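Local atomic coordinates of alpha,alpha-trehalose-phosphate synthase (UDP-forming) (Burkholderia multivorans, PDB entry 5UOF), a protein that belongs to glycosyltransferase family 20 and has the GT-B fold, with two domains each built round a largely parallel beta sheet. Residues L130-Y141 against V155-I165. Numbering follows the deposited sequence.
Sequences LRPDDLIWVHDY and VKNPIGFFLHI. With EDO (1,2-ethanediol), chain M.
I136 to D140 pairs in parallel with P158 to F162 along strands 135-139 and 159-162, whose axes approach to 4.7 Å, through a ladder of five backbone bonds: I136 N to P158 O, G160 N to I136 O, V138 N to G160 O, F162 N to V138 O and D140 N to F162 O. At the start of the ladder the amide of N157 reaches into the type I turn R131-D134. Its ND2 gives one hydrogen to R131 O (2.8 Å) and the other to D134 O (3.0 Å), both acceptors lying in the amide plane, so two bonds fix the rotation of this buried group. R131 O also takes the turn's own bond from D134 N. L135 CD2 rests on P158 CG at 3.7 Å.

The two strands belong to a beta-alpha-beta unit with helix 146-152 as the crossover, in the middle of the Rossmann-like sheet of one GT-B domain; strand 12-16 pairs with the other edge of 135-139. I136, V138, I159 and F161 face the crossover helix side; I136 lies beside I159, its CB 4.0 Å from I159 CG2. On the opposite face W137 and F162 run side by side, NE1 of the W137 indole coming within 3.7 Å of F162 CB, while F457 stacks on W137 and W453 meets F162 edge-to-face.

At the C-terminal end of strand 135-139, H139 ND1 and H164 NE2 share a hydrogen bond of 3.0 Å, rim to rim, with the ring planes turned 50° apart. H139 NE2 sits over the centre of the W137 ring. D140 OD1 accepts H164 N at 2.9 Å from above its carboxylate plane. With CG in the crowded position between backbone N and carbonyl carbon (chi1 63°), Y141 brings its ring against I165 CD1, and its OH bonds to N91.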
ATOM      1  N   LEU A 130      20.647  33.915   3.564  1.00 27.84           N
ATOM      2  CA  LEU A 130      19.294  34.401   3.336  1.00 27.32           C
ATOM      3  C   LEU A 130      19.158  35.887   3.621  1.00 31.40           C
ATOM      4  O   LEU A 130      19.766  36.420   4.553  1.00 34.10           O
ATOM      5  CB  LEU A 130      18.304  33.642   4.212  1.00 28.22           C
ATOM      6  CG  LEU A 130      18.132  32.178   3.825  1.00 26.52           C
ATOM      7  CD1 LEU A 130      17.200  31.463   4.786  1.00 29.17           C
ATOM      8  CD2 LEU A 130      17.604  32.080   2.384  1.00 26.66           C
ATOM      9  N   ARG A 131      18.363  36.531   2.830  1.00 28.80           N
ATOM     10  CA  ARG A 131      17.806  37.839   3.099  1.00 29.91           C
ATOM     11  C   ARG A 131      16.357  37.685   3.538  1.00 29.04           C
ATOM     12  O   ARG A 131      15.696  36.703   3.173  1.00 27.59           O
ATOM     13  CB  ARG A 131      17.891  38.735   1.858  1.00 30.81           C
ATOM     14  CG  ARG A 131      19.293  38.831   1.308  1.00 31.75           C
ATOM     15  CD  ARG A 131      19.380  39.661   0.027  1.00 32.69           C
ATOM     16  NE  ARG A 131      20.748  39.647  -0.481  1.00 33.66           N
ATOM     17  CZ  ARG A 131      21.112  40.020  -1.701  1.00 34.42           C
ATOM     18  NH1 ARG A 131      20.206  40.448  -2.570  1.00 34.29           N
ATOM     19  NH2 ARG A 131      22.392  39.964  -2.047  1.00 35.63           N
ATOM     20  N   PRO A 132      15.837  38.641   4.314  1.00 30.03           N
ATOM     21  CA  PRO A 132      14.531  38.432   4.958  1.00 31.33           C
ATOM     22  C   PRO A 132      13.377  38.202   3.993  1.00 28.48           C
ATOM     23  O   PRO A 132      12.400  37.556   4.384  1.00 30.31           O
ATOM     24  CB  PRO A 132      14.326  39.724   5.761  1.00 38.29           C
ATOM     25  CG  PRO A 132      15.670  40.332   5.882  1.00 38.79           C
ATOM     26  CD  PRO A 132      16.416  39.954   4.660  1.00 31.93           C
ATOM     27  N   ASP A 133      13.441  38.713   2.761  1.00 28.83           N
ATOM     28  CA  ASP A 133      12.343  38.593   1.808  1.00 31.36           C
ATOM     29  C   ASP A 133      12.545  37.471   0.801  1.00 31.26           C
ATOM     30  O   ASP A 133      11.710  37.309  -0.098  1.00 26.35           O
ATOM     31  CB  ASP A 133      12.142  39.911   1.052  1.00 31.56           C
ATOM     32  CG  ASP A 133      13.341  40.275   0.194  1.00 39.21           C
ATOM     33  OD1 ASP A 133      14.483  40.143   0.681  1.00 39.96           O
ATOM     34  OD2 ASP A 133      13.142  40.678  -0.972  1.00 47.59           O
ATOM     35  N   ASP A 134      13.629  36.707   0.917  1.00 26.42           N
ATOM     36  CA  ASP A 134      13.874  35.617  -0.017  1.00 25.31           C
ATOM     37  C   ASP A 134      12.704  34.641  -0.025  1.00 27.46           C
ATOM     38  O   ASP A 134      12.129  34.321   1.023  1.00 24.04           O
ATOM     39  CB  ASP A 134      15.155  34.868   0.347  1.00 25.14           C
ATOM     40  CG  ASP A 134      16.418  35.656   0.032  1.00 26.56           C
ATOM     41  OD1 ASP A 134      16.350  36.624  -0.760  1.00 27.51           O
ATOM     42  OD2 ASP A 134      17.480  35.280   0.575  1.00 26.80           O
ATOM     43  N   LEU A 135      12.357  34.167  -1.216  1.00 23.28           N
ATOM     44  CA  LEU A 135      11.403  33.075  -1.377  1.00 21.94           C
ATOM     45  C   LEU A 135      12.181  31.774  -1.552  1.00 21.78           C
ATOM     46  O   LEU A 135      13.008  31.663  -2.465  1.00 26.32           O
ATOM     47  CB  LEU A 135      10.500  33.335  -2.580  1.00 21.96           C
ATOM     48  CG  LEU A 135       9.862  34.723  -2.629  1.00 23.15           C
ATOM     49  CD1 LEU A 135       9.163  34.954  -3.966  1.00 27.89           C
ATOM     50  CD2 LEU A 135       8.887  34.918  -1.482  1.00 23.14           C
ATOM     51  N   ILE A 136      11.910  30.786  -0.699  1.00 20.08           N
ATOM     52  CA  ILE A 136      12.681  29.547  -0.663  1.00 19.34           C
ATOM     53  C   ILE A 136      11.821  28.418  -1.208  1.00 23.68           C
ATOM     54  O   ILE A 136      10.688  28.225  -0.751  1.00 21.24           O
ATOM     55  CB  ILE A 136      13.164  29.233   0.761  1.00 19.31           C
ATOM     56  CG1 ILE A 136      13.892  30.463   1.333  1.00 20.63           C
ATOM     57  CG2 ILE A 136      14.082  28.023   0.759  1.00 18.78           C
ATOM     58  CD1 ILE A 136      14.364  30.265   2.761  1.00 21.22           C
ATOM     59  N   TRP A 137      12.373  27.658  -2.158  1.00 17.87           N
ATOM     60  CA  TRP A 137      11.664  26.563  -2.828  1.00 16.91           C
ATOM     61  C   TRP A 137      12.498  25.289  -2.720  1.00 16.39           C
ATOM     62  O   TRP A 137      13.524  25.157  -3.397  1.00 16.85           O
ATOM     63  CB  TRP A 137      11.396  26.917  -4.287  1.00 17.24           C
ATOM     64  CG  TRP A 137      10.439  25.973  -4.976  1.00 16.42           C
ATOM     65  CD1 TRP A 137       9.817  24.885  -4.434  1.00 22.15           C
ATOM     66  CD2 TRP A 137      10.007  26.053  -6.334  1.00 16.63           C
ATOM     67  NE1 TRP A 137       9.016  24.280  -5.374  1.00 19.19           N
ATOM     68  CE2 TRP A 137       9.114  24.982  -6.550  1.00 17.69           C
ATOM     69  CE3 TRP A 137      10.282  26.935  -7.391  1.00 18.62           C
ATOM     70  CZ2 TRP A 137       8.502  24.763  -7.778  1.00 20.15           C
ATOM     71  CZ3 TRP A 137       9.667  26.706  -8.621  1.00 22.20           C
ATOM     72  CH2 TRP A 137       8.790  25.634  -8.795  1.00 22.65           C
ATOM     73  N   VAL A 138      12.039  24.345  -1.881  1.00 15.57           N
ATOM     74  CA  VAL A 138      12.732  23.090  -1.585  1.00 18.07           C
ATOM     75  C   VAL A 138      12.131  21.964  -2.417  1.00 14.89           C
ATOM     76  O   VAL A 138      10.902  21.830  -2.503  1.00 17.35           O
ATOM     77  CB  VAL A 138      12.634  22.764  -0.082  1.00 14.83           C
ATOM     78  CG1 VAL A 138      13.379  21.468   0.243  1.00 17.27           C
ATOM     79  CG2 VAL A 138      13.160  23.937   0.751  1.00 16.09           C
ATOM     80  N   HIS A 139      12.986  21.114  -2.990  1.00 15.80           N
ATOM     81  CA  HIS A 139      12.540  20.078  -3.917  1.00 15.59           C
ATOM     82  C   HIS A 139      12.792  18.677  -3.391  1.00 15.28           C
ATOM     83  O   HIS A 139      13.939  18.290  -3.151  1.00 15.78           O
ATOM     84  CB  HIS A 139      13.202  20.261  -5.279  1.00 17.84           C
ATOM     85  CG  HIS A 139      12.645  21.426  -6.018  1.00 16.07           C
ATOM     86  ND1 HIS A 139      11.613  21.296  -6.926  1.00 17.86           N
ATOM     87  CD2 HIS A 139      12.892  22.750  -5.903  1.00 17.10           C
ATOM     88  CE1 HIS A 139      11.284  22.494  -7.375  1.00 16.00           C
ATOM     89  NE2 HIS A 139      12.041  23.392  -6.766  1.00 17.77           N
ATOM     90  N   ASP A 140      11.696  17.934  -3.216  1.00 12.63           N
ATOM     91  CA  ASP A 140      11.627  16.477  -3.160  1.00 14.97           C
ATOM     92  C   ASP A 140      12.032  15.853  -1.827  1.00 16.64           C
ATOM     93  O   ASP A 140      12.463  16.536  -0.890  1.00 13.60           O
ATOM     94  CB  ASP A 140      12.447  15.853  -4.287  1.00 15.11           C
ATOM     95  CG  ASP A 140      11.759  14.628  -4.890  1.00 16.26           C
ATOM     96  OD1 ASP A 140      10.587  14.358  -4.517  1.00 14.04           O
ATOM     97  OD2 ASP A 140      12.379  13.925  -5.717  1.00 16.72           O
ATOM     98  N   TYR A 141      11.893  14.526  -1.763  1.00 11.57           N
ATOM     99  CA  TYR A 141      11.773  13.824  -0.492  1.00 11.26           C
ATOM    100  C   TYR A 141      13.072  13.772   0.312  1.00 12.00           C
ATOM    101  O   TYR A 141      13.005  13.580   1.533  1.00 17.86           O
ATOM    102  CB  TYR A 141      11.232  12.407  -0.750  1.00 10.83           C
ATOM    103  CG  TYR A 141      12.133  11.539  -1.598  1.00 11.19           C
ATOM    104  CD1 TYR A 141      12.135  11.644  -2.991  1.00 11.43           C
ATOM    105  CD2 TYR A 141      13.001  10.629  -1.006  1.00 11.45           C
ATOM    106  CE1 TYR A 141      12.979  10.862  -3.755  1.00 14.76           C
ATOM    107  CE2 TYR A 141      13.839   9.840  -1.761  1.00 11.95           C
ATOM    108  CZ  TYR A 141      13.825   9.962  -3.135  1.00 13.14           C
ATOM    109  OH  TYR A 141      14.673   9.176  -3.883  1.00 19.88           O
ATOM    110  N   VAL A 155      14.196  31.228  10.762  1.00 24.04           N
ATOM    111  CA  VAL A 155      13.878  31.670   9.408  1.00 25.53           C
ATOM    112  C   VAL A 155      12.368  31.832   9.277  1.00 28.47           C
ATOM    113  O   VAL A 155      11.607  30.871   9.443  1.00 27.72           O
ATOM    114  CB  VAL A 155      14.422  30.680   8.366  1.00 24.29           C
ATOM    115  CG1 VAL A 155      13.981  31.067   6.955  1.00 23.25           C
ATOM    116  CG2 VAL A 155      15.939  30.616   8.452  1.00 28.36           C
ATOM    117  N   LYS A 156      11.929  33.049   8.966  1.00 24.26           N
ATOM    118  CA  LYS A 156      10.517  33.351   8.792  1.00 24.20           C
ATOM    119  C   LYS A 156      10.123  33.516   7.330  1.00 25.17           C
ATOM    120  O   LYS A 156       8.960  33.826   7.050  1.00 25.36           O
ATOM    121  CB  LYS A 156      10.157  34.613   9.581  1.00 28.02           C
ATOM    122  CG  LYS A 156      10.498  34.485  11.050  1.00 31.09           C
ATOM    123  CD  LYS A 156       9.836  35.553  11.893  1.00 43.04           C
ATOM    124  CE  LYS A 156      10.073  35.257  13.367  1.00 51.31           C
ATOM    125  NZ  LYS A 156       9.836  33.810  13.663  1.00 57.19           N
ATOM    126  N   ASN A 157      11.053  33.301   6.400  1.00 25.49           N
ATOM    127  CA  ASN A 157      10.788  33.495   4.984  1.00 25.97           C
ATOM    128  C   ASN A 157       9.632  32.615   4.508  1.00 21.85           C
ATOM    129  O   ASN A 157       9.360  31.564   5.093  1.00 20.99           O
ATOM    130  CB  ASN A 157      12.030  33.151   4.167  1.00 23.69           C
ATOM    131  CG  ASN A 157      13.205  34.034   4.496  1.00 24.10           C
ATOM    132  OD1 ASN A 157      13.697  34.046   5.629  1.00 24.58           O
ATOM    133  ND2 ASN A 157      13.673  34.772   3.501  1.00 24.79           N
ATOM    134  N   PRO A 158       8.959  33.004   3.426  1.00 21.86           N
ATOM    135  CA  PRO A 158       8.089  32.045   2.735  1.00 20.72           C
ATOM    136  C   PRO A 158       8.918  30.863   2.263  1.00 21.51           C
ATOM    137  O   PRO A 158       9.958  31.036   1.624  1.00 19.95           O
ATOM    138  CB  PRO A 158       7.531  32.850   1.554  1.00 21.22           C
ATOM    139  CG  PRO A 158       7.736  34.301   1.943  1.00 23.71           C
ATOM    140  CD  PRO A 158       9.003  34.301   2.728  1.00 23.00           C
ATOM    141  N   ILE A 159       8.469  29.650   2.593  1.00 18.63           N
ATOM    142  CA  ILE A 159       9.151  28.442   2.153  1.00 17.69           C
ATOM    143  C   ILE A 159       8.121  27.524   1.527  1.00 21.24           C
ATOM    144  O   ILE A 159       7.075  27.268   2.125  1.00 16.97           O
ATOM    145  CB  ILE A 159       9.865  27.704   3.301  1.00 17.62           C
ATOM    146  CG1 ILE A 159      10.658  28.680   4.178  1.00 19.94           C
ATOM    147  CG2 ILE A 159      10.798  26.648   2.729  1.00 17.73           C
ATOM    148  CD1 ILE A 159      11.311  28.005   5.391  1.00 21.49           C
ATOM    149  N   GLY A 160       8.422  27.022   0.337  1.00 16.33           N
ATOM    150  CA  GLY A 160       7.562  26.066  -0.332  1.00 15.50           C
ATOM    151  C   GLY A 160       8.272  24.742  -0.534  1.00 14.74           C
ATOM    152  O   GLY A 160       9.497  24.686  -0.659  1.00 18.22           O
ATOM    153  N   PHE A 161       7.483  23.671  -0.579  1.00 13.97           N
ATOM    154  CA  PHE A 161       7.986  22.329  -0.829  1.00 13.29           C
ATOM    155  C   PHE A 161       7.258  21.785  -2.042  1.00 16.32           C
ATOM    156  O   PHE A 161       6.053  21.998  -2.185  1.00 16.62           O
ATOM    157  CB  PHE A 161       7.736  21.401   0.389  1.00 14.27           C
ATOM    158  CG  PHE A 161       8.287  20.000   0.227  1.00 17.28           C
ATOM    159  CD1 PHE A 161       9.660  19.773   0.201  1.00 15.72           C
ATOM    160  CD2 PHE A 161       7.429  18.904   0.147  1.00 14.37           C
ATOM    161  CE1 PHE A 161      10.168  18.484   0.066  1.00 12.67           C
ATOM    162  CE2 PHE A 161       7.935  17.610   0.013  1.00 12.61           C
ATOM    163  CZ  PHE A 161       9.298  17.401  -0.029  1.00 14.42           C
ATOM    164  N   PHE A 162       7.984  21.102  -2.926  1.00 12.78           N
ATOM    165  CA  PHE A 162       7.337  20.334  -3.985  1.00 12.44           C
ATOM    166  C   PHE A 162       7.833  18.899  -3.938  1.00 12.56           C
ATOM    167  O   PHE A 162       9.039  18.645  -4.036  1.00 14.00           O
ATOM    168  CB  PHE A 162       7.567  20.924  -5.380  1.00 13.00           C
ATOM    169  CG  PHE A 162       6.756  20.213  -6.435  1.00 13.56           C
ATOM    170  CD1 PHE A 162       5.409  20.496  -6.567  1.00 14.46           C
ATOM    171  CD2 PHE A 162       7.310  19.201  -7.219  1.00 12.68           C
ATOM    172  CE1 PHE A 162       4.628  19.810  -7.489  1.00 13.41           C
ATOM    173  CE2 PHE A 162       6.538  18.531  -8.158  1.00 14.23           C
ATOM    174  CZ  PHE A 162       5.194  18.832  -8.291  1.00 14.93           C
ATOM    175  N   LEU A 163       6.897  17.964  -3.790  1.00 11.40           N
ATOM    176  CA  LEU A 163       7.194  16.539  -3.792  1.00 11.10           C
ATOM    177  C   LEU A 163       7.073  16.005  -5.215  1.00 11.99           C
ATOM    178  O   LEU A 163       5.998  16.074  -5.819  1.00 12.93           O
ATOM    179  CB  LEU A 163       6.231  15.801  -2.864  1.00 10.49           C
ATOM    180  CG  LEU A 163       6.568  14.330  -2.628  1.00 10.53           C
ATOM    181  CD1 LEU A 163       7.875  14.220  -1.800  1.00 12.35           C
ATOM    182  CD2 LEU A 163       5.394  13.659  -1.908  1.00 12.68           C
ATOM    183  N   HIS A 164       8.171  15.474  -5.754  1.00 13.50           N
ATOM    184  CA  HIS A 164       8.154  14.973  -7.123  1.00 12.76           C
ATOM    185  C   HIS A 164       7.643  13.540  -7.233  1.00 14.06           C
ATOM    186  O   HIS A 164       7.231  13.123  -8.321  1.00 13.52           O
ATOM    187  CB  HIS A 164       9.550  15.061  -7.735  1.00 12.22           C
ATOM    188  CG  HIS A 164      10.043  16.463  -7.902  1.00 13.92           C
ATOM    189  ND1 HIS A 164      10.275  17.021  -9.142  1.00 16.47           N
ATOM    190  CD2 HIS A 164      10.331  17.422  -6.994  1.00 14.29           C
ATOM    191  CE1 HIS A 164      10.689  18.267  -8.986  1.00 15.18           C
ATOM    192  NE2 HIS A 164      10.744  18.532  -7.693  1.00 14.79           N
ATOM    193  N   ILE A 165       7.650  12.788  -6.136  1.00 13.96           N
ATOM    194  CA  ILE A 165       7.201  11.396  -6.116  1.00 11.59           C
ATOM    195  C   ILE A 165       5.782  11.364  -5.551  1.00 11.44           C
ATOM    196  O   ILE A 165       5.276  12.406  -5.111  1.00 10.36           O
ATOM    197  CB  ILE A 165       8.180  10.530  -5.302  1.00 10.71           C
ATOM    198  CG1 ILE A 165       8.211  10.971  -3.839  1.00 13.16           C
ATOM    199  CG2 ILE A 165       9.581  10.619  -5.907  1.00 12.49           C
ATOM    200  CD1 ILE A 165       8.936   9.981  -2.953  1.00 17.88           C
TER
HETATM  201  C1  EDO M 511      22.850  37.821   2.283  1.00 41.89           C
HETATM  202  O1  EDO M 511      23.012  38.986   1.464  1.00 34.07           O
HETATM  203  C2  EDO M 511      24.149  37.513   3.029  1.00 47.84           C
HETATM  204  O2  EDO M 511      25.164  37.098   2.104  1.00 55.55           O
HETATM  205  O   HOH W   1      12.012  36.721   7.065  1.00 38.62           O